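Local structure of alpha-galactosidase (Umbelopsis vinacea, 3A5V) at residues H257-A262 and V385-F390. The protein hydrolyses terminal alpha-galactosyl residues from sugars as a family 27 glycoside hydrolase that assembles as a tetramer. Sequence-based numbering, arbitrary orientation.
Sequences HYTIWA and VRLLKF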
# COMPACT_ATOMS: atom_id res chain seq x y z
N HIS A 257 15.52 15.23 22.23
CA HIS A 257 16.13 14.40 21.20
C HIS A 257 16.99 13.30 21.85
O HIS A 257 16.73 12.11 21.66
CB HIS A 257 16.90 15.36 20.28
CG HIS A 257 17.82 14.73 19.27
ND1 HIS A 257 17.49 13.62 18.52
CD2 HIS A 257 19.04 15.13 18.83
CE1 HIS A 257 18.48 13.34 17.69
NE2 HIS A 257 19.43 14.25 17.86
N TYR A 258 17.93 13.71 22.70
CA TYR A 258 18.82 12.74 23.35
C TYR A 258 18.04 11.77 24.27
O TYR A 258 18.28 10.55 24.26
CB TYR A 258 19.91 13.47 24.15
CG TYR A 258 21.03 12.57 24.62
CD1 TYR A 258 20.90 11.84 25.80
CD2 TYR A 258 22.20 12.43 23.87
CE1 TYR A 258 21.90 10.99 26.24
CE2 TYR A 258 23.24 11.57 24.31
CZ TYR A 258 23.07 10.86 25.50
OH TYR A 258 24.06 10.02 25.98
N THR A 259 17.13 12.31 25.06
CA THR A 259 16.33 11.51 26.01
C THR A 259 15.55 10.39 25.32
O THR A 259 15.57 9.23 25.78
CB THR A 259 15.31 12.42 26.76
OG1 THR A 259 16.02 13.42 27.52
CG2 THR A 259 14.39 11.58 27.69
N ILE A 260 14.85 10.73 24.24
CA ILE A 260 14.01 9.76 23.55
C ILE A 260 14.87 8.72 22.83
O ILE A 260 14.58 7.54 22.90
CB ILE A 260 12.97 10.43 22.60
CG1 ILE A 260 12.00 11.35 23.39
CG2 ILE A 260 12.16 9.38 21.81
CD1 ILE A 260 11.14 10.63 24.46
N TRP A 261 15.93 9.15 22.14
CA TRP A 261 16.88 8.21 21.53
C TRP A 261 17.44 7.25 22.60
O TRP A 261 17.51 6.03 22.40
CB TRP A 261 18.04 8.98 20.89
CG TRP A 261 17.86 9.40 19.42
CD1 TRP A 261 18.77 9.16 18.42
CD2 TRP A 261 16.77 10.12 18.80
NE1 TRP A 261 18.32 9.68 17.23
CE2 TRP A 261 17.10 10.28 17.43
CE3 TRP A 261 15.54 10.64 19.27
CZ2 TRP A 261 16.24 10.93 16.51
CZ3 TRP A 261 14.68 11.29 18.35
CH2 TRP A 261 15.04 11.42 16.98
N ALA A 262 17.84 7.80 23.75
CA ALA A 262 18.38 6.96 24.82
C ALA A 262 17.32 5.96 25.34
O ALA A 262 17.57 4.76 25.45
CB ALA A 262 18.91 7.84 25.97
N VAL A 385 11.39 17.81 27.88
CA VAL A 385 11.15 16.56 28.61
C VAL A 385 11.47 16.71 30.09
O VAL A 385 12.26 17.57 30.47
CB VAL A 385 12.00 15.35 28.05
CG1 VAL A 385 11.45 14.85 26.68
CG2 VAL A 385 13.52 15.69 28.00
N ARG A 386 10.83 15.88 30.91
CA ARG A 386 11.37 15.53 32.22
C ARG A 386 11.60 14.02 32.19
O ARG A 386 10.70 13.27 31.81
CB ARG A 386 10.44 15.93 33.38
CG ARG A 386 10.20 17.46 33.52
CD ARG A 386 11.48 18.23 33.91
NE ARG A 386 11.94 17.92 35.27
CZ ARG A 386 11.44 18.47 36.38
NH1 ARG A 386 10.45 19.36 36.31
NH2 ARG A 386 11.93 18.12 37.57
N LEU A 387 12.81 13.62 32.57
CA LEU A 387 13.24 12.23 32.52
C LEU A 387 13.37 11.72 33.95
O LEU A 387 14.22 12.23 34.72
CB LEU A 387 14.60 12.11 31.79
CG LEU A 387 15.28 10.73 31.85
CD1 LEU A 387 14.40 9.64 31.25
CD2 LEU A 387 16.65 10.75 31.18
N LEU A 388 12.55 10.74 34.30
CA LEU A 388 12.41 10.30 35.68
C LEU A 388 12.76 8.84 35.83
O LEU A 388 12.48 8.03 34.92
CB LEU A 388 10.96 10.50 36.19
CG LEU A 388 10.32 11.87 35.92
CD1 LEU A 388 8.82 11.84 36.31
CD2 LEU A 388 11.07 12.99 36.66
N LYS A 389 13.34 8.51 36.98
CA LYS A 389 13.48 7.11 37.39
C LYS A 389 12.71 6.86 38.68
O LYS A 389 12.95 7.52 39.70
CB LYS A 389 14.95 6.73 37.55
CG LYS A 389 15.16 5.24 37.90
CD LYS A 389 16.64 4.95 38.13
CE LYS A 389 16.87 3.50 38.55
NZ LYS A 389 18.33 3.28 38.72
N PHE A 390 11.80 5.89 38.62
CA PHE A 390 11.05 5.42 39.79
C PHE A 390 11.87 4.31 40.42
O PHE A 390 12.22 3.35 39.74
CB PHE A 390 9.66 4.91 39.38
CG PHE A 390 8.64 6.02 39.16
CD1 PHE A 390 8.81 6.96 38.14
CD2 PHE A 390 7.52 6.11 39.97
CE1 PHE A 390 7.87 8.01 37.94
CE2 PHE A 390 6.57 7.12 39.79
CZ PHE A 390 6.75 8.09 38.77
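Thr259 of helix 251-263 meets Val385 and Leu387 in the first half of strand 384-390, its two branches dividing the work. The hydroxyl branch faces Val385: the two side chains run head-on, tip to tip, and OG1 of Thr259 lies 3.4 Å from CG2 of Val385, a van der Waals touch with a methyl. The same Val385 methyl also comes within 3.9 Å of Thr259 CB. The polar needs of OG1 are met elsewhere, by the carbonyl of Arg255 one turn back in the helix and by the indole NE1 of Trp364, so the buried hydroxyl is gripped from both domains.

The methyl branch serves Leu387. With CG2 of Thr259 anti to the backbone N (OG1 at chi1 -61°), the side chains of Thr259 and Leu387 run past each other in opposite directions, with this methyl 4.1 Å from Leu387 CD1 and equally far from Leu387 CB. Leu387 also packs on Val290 of helix 288-294 and on Val324 and Ile326 of the neighbouring strand 322-329. Val385 and Leu387, alternate residues of the strand, thus present one face of the sheet to the helix. Small and wholly buried, this contact belongs to the interface between the catalytic (beta/alpha)8 barrel, one of whose outer helices supplies Thr259, and the C-terminal antiparallel beta domain, the two-domain architecture of family 27 alpha-galactosidases.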